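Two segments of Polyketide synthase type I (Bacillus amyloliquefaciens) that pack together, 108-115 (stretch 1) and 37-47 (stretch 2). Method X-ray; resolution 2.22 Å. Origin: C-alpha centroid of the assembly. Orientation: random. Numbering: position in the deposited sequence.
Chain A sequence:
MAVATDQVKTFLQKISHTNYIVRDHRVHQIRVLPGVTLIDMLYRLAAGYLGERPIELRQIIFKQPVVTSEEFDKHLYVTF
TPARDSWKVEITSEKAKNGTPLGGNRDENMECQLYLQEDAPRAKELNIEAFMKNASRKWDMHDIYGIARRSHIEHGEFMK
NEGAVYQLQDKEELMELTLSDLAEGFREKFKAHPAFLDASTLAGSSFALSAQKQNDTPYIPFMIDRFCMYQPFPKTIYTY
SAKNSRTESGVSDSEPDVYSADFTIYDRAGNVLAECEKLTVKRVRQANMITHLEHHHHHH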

ATOM      1  N   GLU A 108     -13.754  -0.432 -11.378  1.00 27.05           N
ATOM      2  CA  GLU A 108     -12.488  -1.112 -11.439  1.00 24.72           C
ATOM      3  C   GLU A 108     -11.545  -0.510 -10.413  1.00 28.47           C
ATOM      4  O   GLU A 108     -11.382   0.675 -10.327  1.00 25.71           O
ATOM      5  CB  GLU A 108     -11.924  -1.057 -12.814  1.00 22.72           C
ATOM      6  CG  GLU A 108     -12.874  -1.540 -13.853  1.00 33.10           C
ATOM      7  CD  GLU A 108     -12.278  -1.634 -15.217  1.00 34.90           C
ATOM      8  OE1 GLU A 108     -11.334  -0.931 -15.534  1.00 35.82           O
ATOM      9  OE2 GLU A 108     -12.782  -2.430 -15.984  1.00 41.64           O
ATOM     10  N   ASN A 109     -10.958  -1.354  -9.608  1.00 26.21           N
ATOM     11  CA  ASN A 109     -10.139  -0.912  -8.516  1.00 23.02           C
ATOM     12  C   ASN A 109      -8.667  -1.117  -8.710  1.00 22.77           C
ATOM     13  O   ASN A 109      -7.904  -0.324  -8.327  1.00 25.63           O
ATOM     14  CB  ASN A 109     -10.632  -1.503  -7.205  1.00 21.60           C
ATOM     15  CG  ASN A 109     -12.068  -1.149  -6.911  1.00 24.50           C
ATOM     16  OD1 ASN A 109     -12.905  -1.993  -6.798  1.00 19.08           O
ATOM     17  ND2 ASN A 109     -12.334   0.098  -6.817  1.00 21.99           N
ATOM     18  N   MET A 110      -8.308  -2.171  -9.400  1.00 25.28           N
ATOM     19  CA  MET A 110      -6.937  -2.513  -9.593  1.00 27.43           C
ATOM     20  C   MET A 110      -6.676  -3.632 -10.578  1.00 28.13           C
ATOM     21  O   MET A 110      -7.465  -4.519 -10.719  1.00 25.16           O
ATOM     22  CB  MET A 110      -6.331  -2.853  -8.266  1.00 27.53           C
ATOM     23  CG  MET A 110      -4.868  -3.083  -8.311  1.00 31.10           C
ATOM     24  SD  MET A 110      -4.330  -4.089  -6.978  1.00 46.47           S
ATOM     25  CE  MET A 110      -3.923  -5.585  -7.844  1.00 33.73           C
ATOM     26  N   GLU A 111      -5.536  -3.566 -11.245  1.00 28.55           N
ATOM     27  CA  GLU A 111      -5.048  -4.616 -12.104  1.00 31.35           C
ATOM     28  C   GLU A 111      -3.574  -4.868 -11.940  1.00 28.38           C
ATOM     29  O   GLU A 111      -2.860  -4.024 -11.605  1.00 28.80           O
ATOM     30  CB  GLU A 111      -5.370  -4.335 -13.551  1.00 29.75           C
ATOM     31  CG  GLU A 111      -4.507  -3.293 -14.196  1.00 36.20           C
ATOM     32  CD  GLU A 111      -4.710  -3.201 -15.679  1.00 41.63           C
ATOM     33  OE1 GLU A 111      -5.731  -2.658 -16.082  1.00 38.83           O
ATOM     34  OE2 GLU A 111      -3.837  -3.650 -16.421  1.00 40.11           O
ATOM     35  N   CYS A 112      -3.140  -6.083 -12.117  1.00 28.10           N
ATOM     36  CA  CYS A 112      -1.727  -6.388 -12.117  1.00 29.44           C
ATOM     37  C   CYS A 112      -1.444  -7.702 -12.828  1.00 28.16           C
ATOM     38  O   CYS A 112      -2.340  -8.363 -13.233  1.00 30.36           O
ATOM     39  CB  CYS A 112      -1.175  -6.432 -10.704  1.00 22.21           C
ATOM     40  SG  CYS A 112      -1.783  -7.743  -9.668  1.00 31.22           S
ATOM     41  N   GLN A 113      -0.202  -8.120 -12.894  1.00 26.83           N
ATOM     42  CA  GLN A 113       0.169  -9.399 -13.438  1.00 28.11           C
ATOM     43  C   GLN A 113       0.853 -10.224 -12.393  1.00 25.10           C
ATOM     44  O   GLN A 113       1.814  -9.827 -11.820  1.00 26.70           O
ATOM     45  CB  GLN A 113       1.082  -9.231 -14.607  1.00 27.92           C
ATOM     46  CG  GLN A 113       0.505  -8.447 -15.715  1.00 31.89           C
ATOM     47  CD  GLN A 113      -0.393  -9.280 -16.601  1.00 42.20           C
ATOM     48  OE1 GLN A 113      -0.267 -10.496 -16.713  1.00 41.72           O
ATOM     49  NE2 GLN A 113      -1.311  -8.618 -17.221  1.00 41.23           N
ATOM     50  N   LEU A 114       0.323 -11.381 -12.119  1.00 23.60           N
ATOM     51  CA  LEU A 114       0.863 -12.221 -11.078  1.00 29.79           C
ATOM     52  C   LEU A 114       1.800 -13.314 -11.587  1.00 31.70           C
ATOM     53  O   LEU A 114       1.424 -14.134 -12.336  1.00 33.67           O
ATOM     54  CB  LEU A 114      -0.265 -12.805 -10.281  1.00 28.18           C
ATOM     55  CG  LEU A 114       0.019 -13.528  -8.996  1.00 33.96           C
ATOM     56  CD1 LEU A 114      -1.239 -13.421  -8.199  1.00 29.40           C
ATOM     57  CD2 LEU A 114       0.419 -14.983  -9.145  1.00 32.18           C
ATOM     58  N   TYR A 115       3.044 -13.313 -11.164  1.00 30.65           N
ATOM     59  CA  TYR A 115       4.007 -14.318 -11.560  1.00 26.66           C
ATOM     60  C   TYR A 115       4.418 -15.211 -10.426  1.00 35.59           C
ATOM     61  O   TYR A 115       4.331 -14.859  -9.302  1.00 42.97           O
ATOM     62  CB  TYR A 115       5.264 -13.673 -12.058  1.00 27.00           C
ATOM     63  CG  TYR A 115       5.123 -12.939 -13.319  1.00 31.07           C
ATOM     64  CD1 TYR A 115       4.450 -11.758 -13.362  1.00 30.41           C
ATOM     65  CD2 TYR A 115       5.659 -13.420 -14.470  1.00 35.86           C
ATOM     66  CE1 TYR A 115       4.312 -11.082 -14.520  1.00 29.66           C
ATOM     67  CE2 TYR A 115       5.530 -12.748 -15.646  1.00 32.40           C
ATOM     68  CZ  TYR A 115       4.852 -11.578 -15.657  1.00 32.03           C
ATOM     69  OH  TYR A 115       4.703 -10.899 -16.805  1.00 33.60           O
TER
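Stretch 2 37-47: TLIDMLYRLAA

A helix, residues 37-47, lies obliquely across one face of a β-strand, residues 108-115, in a small, mainly apolar contact with no hydrogen bond or salt bridge between the two. The helix is held by backbone i to i+4 hydrogen bonds, from Leu42 N to Leu38 O (3.1 Å) through Ala46 N to Leu42 O (2.8 Å), and it continues beyond Ala47; the strand extends past both ends of its stretch. Their N-to-C directions diverge by 59° (signed crossing angle -59°), and the axes approach to 10.2 Å, a spacing filled by side chains. Strand and helix advance in the same general sense, so Met110 pairs with Leu38 (CA to CA 8.0 Å) and Leu114 with Leu42 (CA to CA 9.0 Å).

From Met110 on the strand alternates, Met110, Cys112 and Leu114 pointing toward the helix and Glu111 and Gln113 away; Asn109, next to Met110, also points toward it. On the helix the matching surface recurs every four residues, at Leu38, Leu42 and Ala46, all directed toward the strand. Leu38 sits at the start of the contact, its CD1 3.8 Å from Met110 CB and 4.4 Å from Asn109 CB. Met110, t at chi1 and chi2, reaches along the helix to place CE 3.9 Å from Leu42 CD2. The same methyl meets the sulfur of Cys112, with Leu42 CD2 to Cys112 SG at 3.4 Å, so Leu42 bridges two inward-facing strand residues. Farther along, Leu114 CD1 approaches Ala46 CB at 4.4 Å, a looser contact with the short alanine side chain. Together the two stretches bury 276 Å². Out of reach of the strand, Arg44 NH1 forms a salt bridge with Asp40 OD2 (2.5 Å) one helical turn earlier.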

ATOM      1  N   THR A  37      -3.600  -1.843   0.197  1.00 20.51           N
ATOM      2  CA  THR A  37      -4.317  -2.865   0.887  1.00 21.58           C
ATOM      3  C   THR A  37      -4.607  -4.094   0.008  1.00 27.46           C
ATOM      4  O   THR A  37      -4.568  -5.196   0.467  1.00 30.44           O
ATOM      5  CB  THR A  37      -5.658  -2.284   1.404  1.00 21.77           C
ATOM      6  OG1 THR A  37      -5.409  -1.308   2.387  1.00 32.68           O
ATOM      7  CG2 THR A  37      -6.515  -3.306   1.974  1.00 27.87           C
ATOM      8  N   LEU A  38      -4.921  -3.871  -1.259  1.00 28.47           N
ATOM      9  CA  LEU A  38      -5.239  -4.920  -2.206  1.00 24.29           C
ATOM     10  C   LEU A  38      -4.094  -5.850  -2.497  1.00 26.55           C
ATOM     11  O   LEU A  38      -4.290  -6.962  -2.886  1.00 25.47           O
ATOM     12  CB  LEU A  38      -5.825  -4.355  -3.478  1.00 18.97           C
ATOM     13  CG  LEU A  38      -7.001  -3.405  -3.301  1.00 23.84           C
ATOM     14  CD1 LEU A  38      -7.253  -2.704  -4.575  1.00 23.84           C
ATOM     15  CD2 LEU A  38      -8.261  -4.053  -2.812  1.00 19.79           C
ATOM     16  N   ILE A  39      -2.884  -5.395  -2.272  1.00 23.02           N
ATOM     17  CA  ILE A  39      -1.720  -6.238  -2.394  1.00 28.21           C
ATOM     18  C   ILE A  39      -1.822  -7.434  -1.429  1.00 24.66           C
ATOM     19  O   ILE A  39      -1.553  -8.549  -1.800  1.00 26.15           O
ATOM     20  CB  ILE A  39      -0.394  -5.455  -2.195  1.00 23.53           C
ATOM     21  CG1 ILE A  39      -0.080  -4.595  -3.397  1.00 22.62           C
ATOM     22  CG2 ILE A  39       0.771  -6.372  -1.932  1.00 22.49           C
ATOM     23  CD1 ILE A  39       0.974  -3.558  -3.212  1.00 20.21           C
ATOM     24  N   ASP A  40      -2.256  -7.174  -0.199  1.00 24.33           N
ATOM     25  CA  ASP A  40      -2.481  -8.229   0.789  1.00 24.77           C
ATOM     26  C   ASP A  40      -3.563  -9.167   0.333  1.00 26.42           C
ATOM     27  O   ASP A  40      -3.481 -10.331   0.490  1.00 33.76           O
ATOM     28  CB  ASP A  40      -2.846  -7.661   2.148  1.00 23.44           C
ATOM     29  CG  ASP A  40      -3.331  -8.705   3.125  1.00 26.28           C
ATOM     30  OD1 ASP A  40      -2.587  -9.446   3.704  1.00 23.52           O
ATOM     31  OD2 ASP A  40      -4.510  -8.793   3.281  1.00 29.71           O
ATOM     32  N   MET A  41      -4.634  -8.641  -0.207  1.00 26.14           N
ATOM     33  CA  MET A  41      -5.741  -9.465  -0.651  1.00 24.79           C
ATOM     34  C   MET A  41      -5.296 -10.473  -1.680  1.00 25.83           C
ATOM     35  O   MET A  41      -5.673 -11.585  -1.592  1.00 27.32           O
ATOM     36  CB  MET A  41      -6.903  -8.585  -1.125  1.00 21.34           C
ATOM     37  CG  MET A  41      -8.060  -9.174  -1.894  1.00 18.66           C
ATOM     38  SD  MET A  41      -9.417  -8.038  -2.160  1.00 26.02           S
ATOM     39  CE  MET A  41      -9.641  -7.531  -0.527  1.00 20.22           C
ATOM     40  N   LEU A  42      -4.514 -10.040  -2.645  1.00 23.66           N
ATOM     41  CA  LEU A  42      -4.026 -10.899  -3.692  1.00 28.45           C
ATOM     42  C   LEU A  42      -3.166 -12.025  -3.165  1.00 26.62           C
ATOM     43  O   LEU A  42      -3.294 -13.113  -3.579  1.00 28.01           O
ATOM     44  CB  LEU A  42      -3.279 -10.125  -4.747  1.00 23.70           C
ATOM     45  CG  LEU A  42      -4.120  -9.729  -5.928  1.00 28.13           C
ATOM     46  CD1 LEU A  42      -5.046  -8.611  -5.578  1.00 26.72           C
ATOM     47  CD2 LEU A  42      -3.246  -9.356  -7.083  1.00 30.54           C
ATOM     48  N   TYR A  43      -2.316 -11.711  -2.217  1.00 29.33           N
ATOM     49  CA  TYR A  43      -1.481 -12.690  -1.592  1.00 27.66           C
ATOM     50  C   TYR A  43      -2.276 -13.700  -0.771  1.00 29.37           C
ATOM     51  O   TYR A  43      -1.931 -14.821  -0.773  1.00 29.88           O
ATOM     52  CB  TYR A  43      -0.406 -12.025  -0.741  1.00 27.20           C
ATOM     53  CG  TYR A  43       0.870 -11.740  -1.476  1.00 28.48           C
ATOM     54  CD1 TYR A  43       1.808 -12.706  -1.667  1.00 22.70           C
ATOM     55  CD2 TYR A  43       1.117 -10.499  -2.008  1.00 30.66           C
ATOM     56  CE1 TYR A  43       2.957 -12.436  -2.339  1.00 24.47           C
ATOM     57  CE2 TYR A  43       2.266 -10.226  -2.673  1.00 24.30           C
ATOM     58  CZ  TYR A  43       3.181 -11.203  -2.808  1.00 26.58           C
ATOM     59  OH  TYR A  43       4.291 -10.957  -3.478  1.00 32.29           O
ATOM     60  N   ARG A  44      -3.338 -13.282  -0.098  1.00 24.44           N
ATOM     61  CA  ARG A  44      -4.149 -14.204   0.639  1.00 27.23           C
ATOM     62  C   ARG A  44      -4.884 -15.146  -0.293  1.00 30.64           C
ATOM     63  O   ARG A  44      -4.968 -16.298  -0.026  1.00 31.96           O
ATOM     64  CB  ARG A  44      -5.164 -13.526   1.536  1.00 24.79           C
ATOM     65  CG  ARG A  44      -4.634 -12.613   2.597  1.00 30.51           C
ATOM     66  CD  ARG A  44      -5.730 -12.115   3.512  1.00 28.49           C
ATOM     67  NE  ARG A  44      -7.007 -11.945   2.841  1.00 26.31           N
ATOM     68  CZ  ARG A  44      -7.507 -10.786   2.527  1.00 30.57           C
ATOM     69  NH1 ARG A  44      -6.840  -9.720   2.819  1.00 33.91           N
ATOM     70  NH2 ARG A  44      -8.637 -10.682   1.917  1.00 26.19           N
ATOM     71  N   LEU A  45      -5.439 -14.611  -1.369  1.00 31.01           N
ATOM     72  CA  LEU A  45      -6.207 -15.358  -2.345  1.00 30.23           C
ATOM     73  C   LEU A  45      -5.354 -16.246  -3.216  1.00 35.49           C
ATOM     74  O   LEU A  45      -5.757 -17.314  -3.520  1.00 38.65           O
ATOM     75  CB  LEU A  45      -7.026 -14.436  -3.233  1.00 20.88           C
ATOM     76  CG  LEU A  45      -8.210 -13.750  -2.589  1.00 26.92           C
ATOM     77  CD1 LEU A  45      -8.959 -12.934  -3.573  1.00 23.53           C
ATOM     78  CD2 LEU A  45      -9.139 -14.725  -1.937  1.00 31.86           C
ATOM     79  N   ALA A  46      -4.204 -15.775  -3.646  1.00 30.68           N
ATOM     80  CA  ALA A  46      -3.328 -16.580  -4.443  1.00 31.34           C
ATOM     81  C   ALA A  46      -3.093 -17.891  -3.742  1.00 40.52           C
ATOM     82  O   ALA A  46      -3.163 -18.912  -4.324  1.00 43.78           O
ATOM     83  CB  ALA A  46      -2.013 -15.884  -4.662  1.00 29.02           C
ATOM     84  N   ALA A  47      -2.747 -17.801  -2.477  1.00 38.18           N
ATOM     85  CA  ALA A  47      -2.372 -18.938  -1.688  1.00 45.46           C
ATOM     86  C   ALA A  47      -3.403 -20.019  -1.843  1.00 42.68           C
ATOM     87  O   ALA A  47      -3.154 -21.133  -1.543  1.00 47.00           O
ATOM     88  CB  ALA A  47      -2.210 -18.542  -0.226  1.00 36.85           C
TER